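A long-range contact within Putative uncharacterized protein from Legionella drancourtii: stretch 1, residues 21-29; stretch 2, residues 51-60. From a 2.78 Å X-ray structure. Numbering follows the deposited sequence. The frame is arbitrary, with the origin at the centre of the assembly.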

ATOM      1  N   ALA A  21     -15.001  -6.983  34.451  1.00 65.40           N
ATOM      2  CA  ALA A  21     -15.380  -5.780  33.707  1.00 68.03           C
ATOM      3  C   ALA A  21     -15.962  -6.139  32.340  1.00 71.78           C
ATOM      4  O   ALA A  21     -15.427  -7.000  31.636  1.00 70.28           O
ATOM      5  N   THR A  22     -17.047  -5.473  31.956  1.00 68.07           N
ATOM      6  CA  THR A  22     -17.739  -5.823  30.719  1.00 65.13           C
ATOM      7  C   THR A  22     -17.195  -5.106  29.477  1.00 63.89           C
ATOM      8  O   THR A  22     -17.278  -3.878  29.380  1.00 60.87           O
ATOM      9  N   PRO A  23     -16.637  -5.881  28.526  1.00 62.70           N
ATOM     10  CA  PRO A  23     -16.132  -5.371  27.245  1.00 56.16           C
ATOM     11  C   PRO A  23     -17.249  -4.741  26.427  1.00 55.74           C
ATOM     12  O   PRO A  23     -18.279  -5.380  26.218  1.00 55.79           O
ATOM     13  N   PRO A  24     -17.058  -3.490  25.986  1.00 52.28           N
ATOM     14  CA  PRO A  24     -18.058  -2.760  25.207  1.00 47.72           C
ATOM     15  C   PRO A  24     -18.153  -3.278  23.781  1.00 50.83           C
ATOM     16  O   PRO A  24     -17.182  -3.835  23.276  1.00 50.90           O
ATOM     17  N   LEU A  25     -19.308  -3.081  23.148  1.00 49.72           N
ATOM     18  CA  LEU A  25     -19.568  -3.581  21.802  1.00 47.56           C
ATOM     19  C   LEU A  25     -19.478  -2.464  20.771  1.00 46.79           C
ATOM     20  O   LEU A  25     -20.285  -1.535  20.782  1.00 49.40           O
ATOM     21  N   LEU A  26     -18.500  -2.550  19.881  1.00 44.41           N
ATOM     22  CA  LEU A  26     -18.391  -1.570  18.812  1.00 44.37           C
ATOM     23  C   LEU A  26     -19.520  -1.766  17.817  1.00 45.72           C
ATOM     24  O   LEU A  26     -19.691  -2.856  17.267  1.00 47.85           O
ATOM     25  N   GLN A  27     -20.285  -0.704  17.589  1.00 45.52           N
ATOM     26  CA  GLN A  27     -21.411  -0.753  16.667  1.00 47.37           C
ATOM     27  C   GLN A  27     -21.330   0.331  15.601  1.00 47.80           C
ATOM     28  O   GLN A  27     -20.814   1.425  15.855  1.00 48.60           O
ATOM     29  N   MET A  28     -21.861   0.060  14.424  1.00 45.40           N
ATOM     30  CA  MET A  28     -21.782   1.013  13.347  1.00 48.22           C
ATOM     31  C   MET A  28     -23.090   1.692  13.090  1.00 51.17           C
ATOM     32  O   MET A  28     -24.108   1.079  12.938  1.00 49.59           O
ATOM     33  N   GLU A  29     -23.011   3.004  13.055  1.00 56.89           N
ATOM     34  CA  GLU A  29     -24.122   3.887  13.253  1.00 63.13           C
ATOM     35  C   GLU A  29     -25.058   4.069  12.085  1.00 72.10           C
ATOM     36  O   GLU A  29     -24.773   3.693  10.963  1.00 68.45           O
ATOM     37  N   GLU A  51     -10.898  -3.870  29.415  1.00 59.11           N
ATOM     38  CA  GLU A  51      -9.631  -4.523  29.078  1.00 61.86           C
ATOM     39  C   GLU A  51      -9.745  -5.480  27.879  1.00 62.76           C
ATOM     40  O   GLU A  51      -8.793  -6.195  27.549  1.00 62.75           O
ATOM     41  N   SER A  52     -10.916  -5.489  27.242  1.00 59.29           N
ATOM     42  CA  SER A  52     -11.076  -6.103  25.923  1.00 57.37           C
ATOM     43  C   SER A  52     -12.164  -5.359  25.133  1.00 52.65           C
ATOM     44  O   SER A  52     -12.591  -4.279  25.547  1.00 50.76           O
ATOM     45  N   VAL A  53     -12.598  -5.926  24.005  1.00 52.82           N
ATOM     46  CA  VAL A  53     -13.578  -5.272  23.126  1.00 50.94           C
ATOM     47  C   VAL A  53     -14.254  -6.282  22.186  1.00 47.94           C
ATOM     48  O   VAL A  53     -13.637  -7.260  21.784  1.00 50.09           O
ATOM     49  N   ARG A  54     -15.515  -6.044  21.837  1.00 47.55           N
ATOM     50  CA  ARG A  54     -16.260  -6.947  20.959  1.00 48.79           C
ATOM     51  C   ARG A  54     -16.466  -6.379  19.547  1.00 50.52           C
ATOM     52  O   ARG A  54     -17.371  -5.570  19.308  1.00 47.59           O
ATOM     53  N   THR A  55     -15.636  -6.840  18.612  1.00 50.41           N
ATOM     54  CA  THR A  55     -15.658  -6.354  17.241  1.00 45.76           C
ATOM     55  C   THR A  55     -16.473  -7.258  16.335  1.00 47.64           C
ATOM     56  O   THR A  55     -16.353  -7.193  15.110  1.00 50.48           O
ATOM     57  N   GLU A  56     -17.300  -8.101  16.942  1.00 49.20           N
ATOM     58  CA  GLU A  56     -18.080  -9.104  16.212  1.00 49.22           C
ATOM     59  C   GLU A  56     -19.117  -8.473  15.275  1.00 47.57           C
ATOM     60  O   GLU A  56     -19.381  -8.989  14.191  1.00 47.93           O
ATOM     61  N   GLU A  57     -19.700  -7.354  15.691  1.00 48.36           N
ATOM     62  CA  GLU A  57     -20.763  -6.725  14.912  1.00 47.08           C
ATOM     63  C   GLU A  57     -20.257  -5.626  13.973  1.00 46.70           C
ATOM     64  O   GLU A  57     -21.050  -4.898  13.358  1.00 44.02           O
ATOM     65  N   VAL A  58     -18.934  -5.531  13.857  1.00 44.96           N
ATOM     66  CA  VAL A  58     -18.305  -4.582  12.950  1.00 45.81           C
ATOM     67  C   VAL A  58     -18.202  -5.187  11.542  1.00 44.11           C
ATOM     68  O   VAL A  58     -17.626  -6.254  11.352  1.00 49.13           O
ATOM     69  N   ASN A  59     -18.785  -4.505  10.563  1.00 42.86           N
ATOM     70  CA  ASN A  59     -18.645  -4.898   9.171  1.00 45.18           C
ATOM     71  C   ASN A  59     -17.508  -4.127   8.515  1.00 43.95           C
ATOM     72  O   ASN A  59     -17.655  -2.950   8.183  1.00 43.12           O
ATOM     73  N   PHE A  60     -16.391  -4.812   8.293  1.00 40.85           N
ATOM     74  CA  PHE A  60     -15.186  -4.157   7.810  1.00 40.29           C
ATOM     75  C   PHE A  60     -15.330  -3.507   6.431  1.00 41.40           C
ATOM     76  O   PHE A  60     -14.785  -2.424   6.203  1.00 41.25           O
TER

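Two backbone hydrogen bonds anchor the contact, both involving Arg-54. Its N donates to Pro-24 O at 3.1 Å with an N-H...O angle of 165°, and Leu-26 N donates to Arg-54 O at 3.3 Å and 144°, a longer and more bent bond. Together they flank Leu-25 and make a single beta bridge between Leu-25 and Arg-54, whose CA atoms lie 4.8 Å apart; the two segments run in nearly the same direction, 20° apart.

The CA-to-CB bond of Arg-54 points toward stretch 1, and the side chain (chi1 to chi3 m, t, m) runs on to the backbone of Pro-23. Arg-54 NH1 comes within 2.6 Å of Pro-23 O, which sits at the guanidinium edge near its plane. Leu-25 CB lies over one face, 3.1 Å from Arg-54 NH2. Arg-54 has the largest covered area of any residue here, 119 Å² for the whole residue.

Farther along, carboxylate and amide approach without bonding distance: Gln-27 NE2 is 3.8 Å from Glu-57 OE2. The CA-to-CB bond of Gln-27 points away, but the end of the side chain (chi1 -91°, between wells; chi2 t) comes nearer. Leu-25, rotamer t, p, places CD2 3.9 Å from Glu-57 OE1.

The apolar packing centres on Leu-26, buried and pointing toward stretch 2 with chi1 m and chi2 t. Its CG meets Val-53 CG2 at 3.6 Å, its CD1 meets Thr-55 CG2 at 3.9 Å, and its CB meets Val-58 CG2 at 3.7 Å. A type I turn from Thr-55 to Val-58, with a weak Val-58 N to Thr-55 O bond of 3.3 Å, brings Val-58 (chi1 t) back to this cluster. Met-28 (m, t, p) extends it more loosely, with SD 4.5 Å from Val-58 CG1. At the other end, Pro-23 points inward, its CB 3.2 Å from Ser-52 OG.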

ATOM      1  CB  ALA A  21     -14.187  -4.839  33.548  1.00 60.35           C
ATOM      2  CB  THR A  22     -19.255  -5.579  30.843  1.00 70.22           C
ATOM      3  OG1 THR A  22     -19.822  -6.580  31.700  1.00 71.20           O
ATOM      4  CG2 THR A  22     -19.926  -5.648  29.475  1.00 59.47           C
ATOM      5  CB  PRO A  23     -15.614  -6.632  26.543  1.00 55.25           C
ATOM      6  CG  PRO A  23     -16.302  -7.769  27.213  1.00 58.09           C
ATOM      7  CD  PRO A  23     -16.445  -7.337  28.641  1.00 61.60           C
ATOM      8  CB  PRO A  24     -17.517  -1.333  25.210  1.00 47.77           C
ATOM      9  CG  PRO A  24     -16.085  -1.472  25.436  1.00 48.29           C
ATOM     10  CD  PRO A  24     -15.903  -2.646  26.324  1.00 51.34           C
ATOM     11  CB  LEU A  25     -20.969  -4.190  21.747  1.00 49.31           C
ATOM     12  CG  LEU A  25     -21.486  -4.813  20.451  1.00 45.38           C
ATOM     13  CD1 LEU A  25     -20.991  -6.233  20.310  1.00 46.09           C
ATOM     14  CD2 LEU A  25     -22.985  -4.790  20.461  1.00 42.99           C
ATOM     15  CB  LEU A  26     -17.051  -1.692  18.099  1.00 43.19           C
ATOM     16  CG  LEU A  26     -15.821  -1.621  18.991  1.00 42.68           C
ATOM     17  CD1 LEU A  26     -14.592  -1.741  18.129  1.00 39.24           C
ATOM     18  CD2 LEU A  26     -15.807  -0.335  19.813  1.00 44.00           C
ATOM     19  CB  GLN A  27     -22.734  -0.641  17.427  1.00 49.00           C
ATOM     20  CG  GLN A  27     -23.322  -1.984  17.830  1.00 51.16           C
ATOM     21  CD  GLN A  27     -24.724  -1.857  18.379  1.00 52.61           C
ATOM     22  OE1 GLN A  27     -24.956  -1.139  19.359  1.00 54.90           O
ATOM     23  NE2 GLN A  27     -25.673  -2.548  17.750  1.00 47.36           N
ATOM     24  CB  MET A  28     -21.288   0.366  12.100  1.00 47.70           C
ATOM     25  CG  MET A  28     -19.895  -0.159  12.237  1.00 48.03           C
ATOM     26  SD  MET A  28     -19.182  -0.402  10.645  1.00 53.94           S
ATOM     27  CE  MET A  28     -19.602   1.105   9.817  1.00 39.89           C
ATOM     28  CB  GLU A  29     -23.651   5.232  13.776  1.00 63.04           C
ATOM     29  CG  GLU A  29     -22.187   5.294  14.143  1.00 59.62           C
ATOM     30  CD  GLU A  29     -21.957   5.989  15.456  1.00 60.33           C
ATOM     31  OE1 GLU A  29     -21.898   7.218  15.485  1.00 59.94           O
ATOM     32  OE2 GLU A  29     -21.841   5.297  16.464  1.00 59.29           O
ATOM     33  CB  GLU A  51      -9.038  -5.233  30.301  1.00 61.42           C
ATOM     34  CG  GLU A  51      -9.908  -6.340  30.869  1.00 62.89           C
ATOM     35  CD  GLU A  51      -9.722  -6.517  32.367  1.00 70.06           C
ATOM     36  OE1 GLU A  51      -8.897  -5.783  32.967  1.00 70.49           O
ATOM     37  OE2 GLU A  51     -10.413  -7.385  32.944  1.00 68.93           O
ATOM     38  CB  SER A  52     -11.364  -7.606  26.030  1.00 55.94           C
ATOM     39  OG  SER A  52     -12.755  -7.879  26.002  1.00 59.07           O
ATOM     40  CB  VAL A  53     -12.912  -4.129  22.303  1.00 51.57           C
ATOM     41  CG1 VAL A  53     -11.793  -4.676  21.418  1.00 50.21           C
ATOM     42  CG2 VAL A  53     -13.941  -3.366  21.474  1.00 46.38           C
ATOM     43  CB  ARG A  54     -17.615  -7.316  21.579  1.00 51.57           C
ATOM     44  CG  ARG A  54     -17.567  -7.549  23.084  1.00 53.13           C
ATOM     45  CD  ARG A  54     -18.758  -8.347  23.588  1.00 55.89           C
ATOM     46  NE  ARG A  54     -20.058  -7.776  23.228  1.00 54.96           N
ATOM     47  CZ  ARG A  54     -20.762  -6.951  24.002  1.00 52.45           C
ATOM     48  NH1 ARG A  54     -20.284  -6.575  25.177  1.00 54.53           N
ATOM     49  NH2 ARG A  54     -21.944  -6.503  23.603  1.00 50.93           N
ATOM     50  CB  THR A  55     -14.243  -6.300  16.675  1.00 45.35           C
ATOM     51  OG1 THR A  55     -13.694  -7.622  16.653  1.00 48.93           O
ATOM     52  CG2 THR A  55     -13.361  -5.411  17.528  1.00 44.52           C
ATOM     53  CB  GLU A  56     -18.773 -10.056  17.200  1.00 52.43           C
ATOM     54  CG  GLU A  56     -18.236  -9.987  18.649  1.00 54.70           C
ATOM     55  CD  GLU A  56     -16.819 -10.554  18.800  1.00 58.27           C
ATOM     56  OE1 GLU A  56     -16.080 -10.096  19.702  1.00 55.55           O
ATOM     57  OE2 GLU A  56     -16.445 -11.460  18.018  1.00 58.41           O
ATOM     58  CB  GLU A  57     -21.875  -6.216  15.832  1.00 43.43           C
ATOM     59  CG  GLU A  57     -22.464  -7.327  16.687  1.00 44.46           C
ATOM     60  CD  GLU A  57     -23.830  -6.991  17.252  1.00 46.90           C
ATOM     61  OE1 GLU A  57     -24.247  -7.682  18.212  1.00 44.93           O
ATOM     62  OE2 GLU A  57     -24.478  -6.050  16.734  1.00 47.45           O
ATOM     63  CB  VAL A  58     -16.906  -4.135  13.477  1.00 45.95           C
ATOM     64  CG1 VAL A  58     -16.230  -3.170  12.513  1.00 44.45           C
ATOM     65  CG2 VAL A  58     -17.036  -3.485  14.840  1.00 45.54           C
ATOM     66  CB  ASN A  59     -19.949  -4.654   8.417  1.00 44.90           C
ATOM     67  CG  ASN A  59     -19.886  -5.101   6.965  1.00 47.78           C
ATOM     68  OD1 ASN A  59     -18.826  -5.132   6.343  1.00 49.97           O
ATOM     69  ND2 ASN A  59     -21.038  -5.432   6.410  1.00 54.04           N
ATOM     70  CB  PHE A  60     -13.982  -5.090   7.908  1.00 37.39           C
ATOM     71  CG  PHE A  60     -13.518  -5.298   9.314  1.00 40.81           C
ATOM     72  CD1 PHE A  60     -12.811  -4.312   9.972  1.00 45.39           C
ATOM     73  CD2 PHE A  60     -13.816  -6.456   9.993  1.00 41.54           C
ATOM     74  CE1 PHE A  60     -12.395  -4.495  11.281  1.00 43.79           C
ATOM     75  CE2 PHE A  60     -13.405  -6.640  11.294  1.00 40.84           C
ATOM     76  CZ  PHE A  60     -12.701  -5.659  11.940  1.00 42.00           C
TER